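Local coordinates for protein Pcdhgb2 (PDB 5SZR) that probably acts in calcium-dependent cell adhesion and may help establish specific neuronal connections in the brain, through its extracellular cadherin domains, at residues F10-R15 and I96-L101; P108-T113 and S197-T202; A130-R135 and N163-V168. All blocks are in the same frame, centred on the assembly; numbering follows the deposited sequence. Where two conformers were deposited one is given.

Contact 1: residues F10-R15 and I96-L101; sequences FSVTLR and IQVKIL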
# COMPACT_ATOMS: atom_id res chain seq x y z
N PHE A 10 -15.31 61.12 44.40
CA PHE A 10 -15.81 59.79 44.71
C PHE A 10 -15.16 58.76 43.79
O PHE A 10 -14.83 59.06 42.64
CB PHE A 10 -17.34 59.72 44.56
CG PHE A 10 -18.10 60.72 45.39
CD1 PHE A 10 -18.66 60.35 46.60
CD2 PHE A 10 -18.27 62.03 44.96
CE1 PHE A 10 -19.37 61.26 47.37
CE2 PHE A 10 -18.98 62.94 45.72
CZ PHE A 10 -19.53 62.56 46.93
N SER A 11 -14.98 57.54 44.29
CA SER A 11 -14.39 56.45 43.51
C SER A 11 -15.28 55.22 43.61
O SER A 11 -15.59 54.76 44.71
CB SER A 11 -12.97 56.13 43.99
OG SER A 11 -12.07 57.16 43.65
N VAL A 12 -15.68 54.69 42.45
CA VAL A 12 -16.45 53.45 42.37
C VAL A 12 -15.83 52.55 41.32
O VAL A 12 -15.18 53.02 40.38
CB VAL A 12 -17.94 53.71 42.05
CG1 VAL A 12 -18.59 54.55 43.13
CG2 VAL A 12 -18.09 54.37 40.69
N THR A 13 -16.01 51.24 41.48
CA THR A 13 -15.58 50.25 40.51
C THR A 13 -16.79 49.50 39.97
O THR A 13 -17.74 49.22 40.70
CB THR A 13 -14.59 49.25 41.10
OG1 THR A 13 -15.26 48.37 42.00
CG2 THR A 13 -13.46 49.96 41.82
N LEU A 14 -16.76 49.18 38.68
CA LEU A 14 -17.83 48.44 38.03
C LEU A 14 -17.25 47.28 37.23
O LEU A 14 -16.24 47.44 36.53
CB LEU A 14 -18.65 49.34 37.08
CG LEU A 14 -19.30 50.60 37.64
CD1 LEU A 14 -20.07 51.32 36.54
CD2 LEU A 14 -20.20 50.28 38.82
N ARG A 15 -17.88 46.12 37.35
CA ARG A 15 -17.56 45.00 36.48
C ARG A 15 -18.08 45.29 35.07
O ARG A 15 -19.17 45.83 34.90
CB ARG A 15 -18.16 43.71 37.02
CG ARG A 15 -17.54 43.23 38.33
CD ARG A 15 -18.34 42.08 38.93
NE ARG A 15 -17.61 41.39 39.98
CZ ARG A 15 -17.68 41.69 41.28
NH1 ARG A 15 -16.98 41.00 42.16
NH2 ARG A 15 -18.46 42.69 41.68
N ILE A 96 -16.28 61.97 40.00
CA ILE A 96 -16.51 60.56 40.28
C ILE A 96 -15.65 59.76 39.31
O ILE A 96 -15.93 59.74 38.10
CB ILE A 96 -17.98 60.17 40.15
CG1 ILE A 96 -18.82 60.99 41.13
CG2 ILE A 96 -18.17 58.68 40.40
CD1 ILE A 96 -20.23 61.18 40.68
N GLN A 97 -14.61 59.12 39.82
CA GLN A 97 -13.69 58.34 38.99
C GLN A 97 -14.17 56.89 38.99
O GLN A 97 -14.12 56.21 40.02
CB GLN A 97 -12.27 58.46 39.51
CG GLN A 97 -11.71 59.86 39.34
CD GLN A 97 -10.29 59.98 39.81
OE1 GLN A 97 -9.41 59.25 39.36
NE2 GLN A 97 -10.05 60.92 40.72
N VAL A 98 -14.64 56.43 37.83
CA VAL A 98 -15.25 55.11 37.69
C VAL A 98 -14.20 54.17 37.12
O VAL A 98 -13.72 54.36 36.00
CB VAL A 98 -16.49 55.16 36.79
CG1 VAL A 98 -17.06 53.77 36.61
CG2 VAL A 98 -17.54 56.10 37.39
N LYS A 99 -13.85 53.16 37.90
CA LYS A 99 -12.89 52.14 37.50
C LYS A 99 -13.64 50.92 36.98
O LYS A 99 -14.62 50.49 37.59
CB LYS A 99 -11.98 51.77 38.67
CG LYS A 99 -11.09 50.58 38.42
CD LYS A 99 -10.21 50.29 39.63
CE LYS A 99 -9.38 49.03 39.41
NZ LYS A 99 -8.52 48.72 40.59
N ILE A 100 -13.20 50.39 35.85
CA ILE A 100 -13.82 49.22 35.24
C ILE A 100 -12.97 48.01 35.55
O ILE A 100 -11.73 48.08 35.53
CB ILE A 100 -14.00 49.41 33.72
CG1 ILE A 100 -14.74 50.72 33.44
CG2 ILE A 100 -14.76 48.23 33.11
CD1 ILE A 100 -16.08 50.84 34.12
N LEU A 101 -13.62 46.89 35.85
CA LEU A 101 -12.94 45.64 36.16
C LEU A 101 -13.00 44.70 34.97
O LEU A 101 -14.04 44.56 34.32
CB LEU A 101 -13.56 44.98 37.40
CG LEU A 101 -13.34 45.77 38.69
CD1 LEU A 101 -14.03 45.09 39.86
CD2 LEU A 101 -11.85 45.93 38.95
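Val12 CG2 sits against Val98 CG2 at 3.8 Å, the central bump on the inward face of two parallel strands, 10-15 and 96-101, paired in register from Phe10-Ile96 to Arg15-Leu101. This is the parallel A'-G pairing of the third cadherin domain, an edge strand laid beside the C-terminal one. Val98 spreads its two methyls between neighbours two residues apart: CG2 takes Val12, while CG1, anti to the backbone N (chi1 177°), meets Leu14 CD1 at 3.9 Å. Farther back, Ile96 CG1 packs on Phe10 CB at 3.9 Å and also nears CD2 of the ring; at the other end Ile100 CD1 folds back to Leu14 CB. Val24 and Leu25 of strand 23-26 close over Phe10, Val12 and Leu14, and Tyr78 and Leu80 of strand 77-85 touch Val98. On the outward face Thr13 CG2 nestles against the Lys99 chain, 3.9 Å from CB and equally from CD, the two side chains lying side by side. Five backbone hydrogen bonds alternate across the strands; Lys99 N to Val12 O, 2.8 Å, is nearly straight (174°) and in the carbonyl plane, whereas Val12 N to Gln97 O is longer at 3.3 Å. The inward face is apolar and turned into the domain; the outward one, with Ser11, Gln97 and Lys99, is mostly polar and faces solvent, Leu101 being the exception, its CD1 4.1 Å from Thr13 OG1.

Contact 2: residues P108-T113 and S197-T202; sequences PEVIVT and SNVIIT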
# COMPACT_ATOMS: atom_id res chain seq x y z
N PRO A 108 -9.69 32.90 23.60
CA PRO A 108 -8.37 32.81 22.97
C PRO A 108 -8.50 32.41 21.51
O PRO A 108 -9.38 31.62 21.14
CB PRO A 108 -7.65 31.72 23.78
CG PRO A 108 -8.45 31.56 25.03
CD PRO A 108 -9.86 31.93 24.69
N GLU A 109 -7.62 32.95 20.67
CA GLU A 109 -7.56 32.55 19.27
C GLU A 109 -6.19 31.98 18.95
O GLU A 109 -5.18 32.38 19.53
CB GLU A 109 -7.90 33.71 18.32
CG GLU A 109 -6.96 34.90 18.37
CD GLU A 109 -7.24 35.90 17.25
OE1 GLU A 109 -7.43 35.45 16.10
OE2 GLU A 109 -7.29 37.12 17.53
N VAL A 110 -6.17 31.02 18.02
CA VAL A 110 -4.96 30.31 17.62
C VAL A 110 -4.64 30.69 16.18
O VAL A 110 -5.50 30.59 15.30
CB VAL A 110 -5.12 28.79 17.77
CG1 VAL A 110 -3.78 28.09 17.67
CG2 VAL A 110 -5.81 28.45 19.08
N ILE A 111 -3.40 31.11 15.94
CA ILE A 111 -2.95 31.55 14.62
C ILE A 111 -1.89 30.57 14.14
O ILE A 111 -0.80 30.50 14.73
CB ILE A 111 -2.42 32.99 14.64
CG1 ILE A 111 -3.39 33.91 15.38
CG2 ILE A 111 -2.17 33.48 13.23
CD1 ILE A 111 -4.77 33.97 14.76
N VAL A 112 -2.19 29.83 13.08
CA VAL A 112 -1.33 28.77 12.55
C VAL A 112 -0.77 29.24 11.21
O VAL A 112 -1.53 29.59 10.31
CB VAL A 112 -2.10 27.45 12.39
CG1 VAL A 112 -1.17 26.37 11.88
CG2 VAL A 112 -2.76 27.05 13.70
N THR A 113 0.56 29.23 11.08
CA THR A 113 1.22 29.58 9.84
C THR A 113 2.29 28.55 9.51
O THR A 113 2.67 27.73 10.36
CB THR A 113 1.86 30.98 9.90
OG1 THR A 113 2.84 31.02 10.94
CG2 THR A 113 0.81 32.05 10.14
N SER A 197 -10.60 27.70 22.74
CA SER A 197 -10.88 27.49 21.33
C SER A 197 -9.91 26.45 20.79
O SER A 197 -8.97 26.04 21.48
CB SER A 197 -10.77 28.79 20.52
OG SER A 197 -9.41 29.15 20.34
N ASN A 198 -10.14 26.02 19.55
CA ASN A 198 -9.27 25.01 18.95
C ASN A 198 -9.19 25.21 17.44
O ASN A 198 -10.04 25.85 16.83
CB ASN A 198 -9.73 23.59 19.29
CG ASN A 198 -11.12 23.26 18.76
OD1 ASN A 198 -11.41 23.45 17.57
ND2 ASN A 198 -11.98 22.76 19.63
N VAL A 199 -8.13 24.64 16.85
CA VAL A 199 -7.94 24.63 15.40
C VAL A 199 -7.46 23.25 14.99
O VAL A 199 -6.65 22.62 15.68
CB VAL A 199 -6.95 25.71 14.93
CG1 VAL A 199 -7.53 27.11 15.15
CG2 VAL A 199 -5.61 25.57 15.65
N ILE A 200 -7.95 22.78 13.84
CA ILE A 200 -7.60 21.47 13.31
C ILE A 200 -6.64 21.67 12.15
O ILE A 200 -6.99 22.32 11.16
CB ILE A 200 -8.85 20.68 12.89
CG1 ILE A 200 -9.79 20.51 14.09
CG2 ILE A 200 -8.46 19.34 12.29
CD1 ILE A 200 -11.11 19.88 13.76
N ILE A 201 -5.44 21.12 12.28
CA ILE A 201 -4.44 21.17 11.22
C ILE A 201 -4.47 19.83 10.50
O ILE A 201 -4.27 18.78 11.12
CB ILE A 201 -3.03 21.45 11.78
CG1 ILE A 201 -3.04 22.71 12.64
CG2 ILE A 201 -2.02 21.57 10.65
CD1 ILE A 201 -1.69 23.03 13.24
N THR A 202 -4.72 19.87 9.20
CA THR A 202 -4.71 18.67 8.37
C THR A 202 -3.33 18.49 7.75
O THR A 202 -2.78 19.43 7.15
CB THR A 202 -5.77 18.76 7.27
OG1 THR A 202 -7.08 18.70 7.86
CG2 THR A 202 -5.61 17.62 6.28
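The Ser197 hydroxyl donates to Pro108 O over 2.6 Å, from above the carbonyl plane and 42° out of it, where two sheets of a cadherin beta-sandwich face each other: strand 109-113 edges the antiparallel sheet and strand 196-206 belongs to the mixed one. Pro108 lies at the start of the first of these. The strands run in nearly the same direction, 24° apart, but their axes approach only to 6.6 Å, and side chains rather than a backbone hydrogen-bond network bridge the gap. From Ser197 the chain passes Asn198, which points away, to Val199. The CG2 of Val199, between the backbone N and the carbonyl carbon, is wedged between two valines of the facing strand, 3.7 Å from Val110 CG1 and 3.8 Å from Val112 CG2; its CG1 reaches Val110 CB. Ile132 of strand 128-135 also packs on Val110 and Val112, and Ala187 on Val110, widening this aliphatic seam of the sandwich. Ile200 turns outward, where a fucose of the attached glycan touches it. Ile201 returns to the interior, and there Ile201 CD1 lies 3.6 Å from Val112 CG1, tip to tip.

Contact 3: residues A130-R135 and N163-V168; sequences ALIKTR and NYYKLV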
# COMPACT_ATOMS: atom_id res chain seq x y z
N ALA A 130 4.51 23.33 11.88
CA ALA A 130 3.70 24.54 11.84
C ALA A 130 4.14 25.47 12.95
O ALA A 130 4.69 25.04 13.97
CB ALA A 130 2.21 24.21 11.97
N LEU A 131 3.89 26.76 12.74
CA LEU A 131 4.15 27.79 13.73
C LEU A 131 2.82 28.25 14.33
O LEU A 131 1.88 28.55 13.59
CB LEU A 131 4.91 28.96 13.11
CG LEU A 131 6.26 28.55 12.52
CD1 LEU A 131 6.93 29.73 11.83
CD2 LEU A 131 7.16 27.97 13.60
N ILE A 132 2.75 28.29 15.65
CA ILE A 132 1.52 28.56 16.39
C ILE A 132 1.71 29.83 17.20
O ILE A 132 2.72 30.00 17.88
CB ILE A 132 1.16 27.38 17.32
CG1 ILE A 132 1.21 26.04 16.57
CG2 ILE A 132 -0.19 27.62 17.98
CD1 ILE A 132 0.26 25.94 15.41
N LYS A 133 0.72 30.72 17.13
CA LYS A 133 0.70 31.95 17.92
C LYS A 133 -0.68 32.11 18.54
O LYS A 133 -1.69 31.80 17.91
CB LYS A 133 1.03 33.18 17.05
CG LYS A 133 1.23 34.46 17.84
CD LYS A 133 1.22 35.68 16.94
CE LYS A 133 1.22 36.96 17.76
NZ LYS A 133 1.01 38.18 16.93
N THR A 134 -0.72 32.60 19.78
CA THR A 134 -1.98 32.81 20.49
C THR A 134 -2.17 34.28 20.80
O THR A 134 -1.22 34.99 21.14
CB THR A 134 -2.04 32.00 21.79
OG1 THR A 134 -1.10 32.53 22.73
CG2 THR A 134 -1.71 30.55 21.52
N ARG A 135 -3.42 34.73 20.69
CA ARG A 135 -3.84 36.05 21.13
C ARG A 135 -4.99 35.91 22.12
O ARG A 135 -5.73 34.92 22.08
CB ARG A 135 -4.26 36.94 19.95
CG ARG A 135 -3.09 37.52 19.17
CD ARG A 135 -3.54 38.68 18.29
NE ARG A 135 -4.36 38.24 17.17
CZ ARG A 135 -3.89 38.00 15.95
NH1 ARG A 135 -4.71 37.59 14.99
NH2 ARG A 135 -2.60 38.16 15.69
N ASN A 163 3.63 32.65 24.18
CA ASN A 163 2.58 32.72 23.17
C ASN A 163 3.04 32.23 21.80
O ASN A 163 2.30 32.39 20.82
CB ASN A 163 2.00 34.14 23.02
CG ASN A 163 1.62 34.75 24.35
OD1 ASN A 163 1.16 34.06 25.26
ND2 ASN A 163 1.81 36.06 24.47
N TYR A 164 4.22 31.64 21.70
CA TYR A 164 4.73 31.13 20.43
C TYR A 164 5.10 29.66 20.58
O TYR A 164 5.84 29.28 21.50
CB TYR A 164 5.94 31.94 19.95
CG TYR A 164 5.58 33.33 19.49
CD1 TYR A 164 5.25 33.59 18.17
CD2 TYR A 164 5.57 34.39 20.39
CE1 TYR A 164 4.92 34.86 17.75
CE2 TYR A 164 5.24 35.66 19.98
CZ TYR A 164 4.92 35.90 18.66
OH TYR A 164 4.58 37.17 18.26
N TYR A 165 4.60 28.83 19.67
CA TYR A 165 4.84 27.40 19.70
C TYR A 165 5.30 26.91 18.34
O TYR A 165 4.97 27.49 17.30
CB TYR A 165 3.59 26.61 20.12
CG TYR A 165 3.06 26.92 21.50
CD1 TYR A 165 3.45 26.16 22.60
CD2 TYR A 165 2.16 27.95 21.70
CE1 TYR A 165 2.96 26.43 23.86
CE2 TYR A 165 1.67 28.23 22.96
CZ TYR A 165 2.07 27.47 24.04
OH TYR A 165 1.57 27.75 25.30
N LYS A 166 6.08 25.83 18.35
CA LYS A 166 6.40 25.07 17.15
C LYS A 166 5.81 23.68 17.31
O LYS A 166 6.07 23.00 18.30
CB LYS A 166 7.91 24.99 16.93
CG LYS A 166 8.55 26.30 16.52
CD LYS A 166 10.02 26.13 16.19
CE LYS A 166 10.70 27.49 16.04
NZ LYS A 166 12.12 27.34 15.62
N LEU A 167 4.98 23.28 16.34
CA LEU A 167 4.47 21.92 16.28
C LEU A 167 5.50 21.05 15.58
O LEU A 167 5.82 21.28 14.41
CB LEU A 167 3.13 21.87 15.55
CG LEU A 167 2.45 20.51 15.48
CD1 LEU A 167 2.09 20.03 16.88
CD2 LEU A 167 1.22 20.56 14.59
N VAL A 168 6.03 20.05 16.29
CA VAL A 168 7.12 19.24 15.77
C VAL A 168 6.76 17.76 15.84
O VAL A 168 5.93 17.33 16.65
CB VAL A 168 8.44 19.49 16.53
CG1 VAL A 168 8.75 20.98 16.58
CG2 VAL A 168 8.38 18.89 17.93
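Tyr164 and Lys133 lie side by side on the outer face of the sheet, the lysine running alongside the ring and both pointing the same way. Lys133 CG stands 4.2 Å from the ring centroid, 30° off the normal, an off-centre CH-pi contact whose closest ring atom is CE1. The extended lysine, with CG anti to the backbone N (chi1 -172°), continues alongside the ring as far as the hydroxyl, bringing CE to 3.4 Å from Tyr164 OH. On the inner face the Tyr165 ring has Thr134 CG2 and Ile132 O near its plane, at the edge; its CB packs on Ile132 CB at 3.8 Å. Leu131 CD2 rests beside Lys166 CG, 3.6 Å away, on the same side as Tyr164. At the strand end the Thr134 and Asn163 side chains cross at about a right angle, Thr134 OG1 3.5 Å from Asn163 CB. Strands 130-135 and 164-168 are antiparallel: Ile132 and Tyr165 form a hydrogen-bonded pair, Ile132 N to Tyr165 O 2.9 Å and Tyr165 N to Ile132 O 2.8 Å, followed by Thr134 N to Asn163 O. These are the two central strands of the antiparallel sheet of the fourth cadherin domain, with strand 109-113 outside the first and strand 155-159 outside the second. Strand 145-149 of the opposing sheet touches Thr134, Tyr165 and Leu167, and the Tyr165 hydroxyl makes a weak hydrogen bond to the backbone N of Cys147.

In the fold
The chain is the part of the protein that holds extracellular cadherin domains 3-6. Contacts 2 and 3 share the fourth domain, their centres about 9 Å apart, and contact 3 is nested in the chain between the segments of contact 2. Strands 109-113 and 128-135 are neighbours in a sheet, with probable hydrogen bonds from Ile111 N to Lys133 O (2.7 Å) and Leu131 N to Thr113 O (2.9 Å). Contact 1 belongs to the third domain, its nearest atoms about 16 Å from contact 2 and 17 Å from contact 3. Between the domains lies a calcium-binding linker: Glu16 and Glu103 bind calcium beside the end of contact 1, and the Pro108 side chain is about 5 Å from a calcium ion held partly by Asp136 and Asp189.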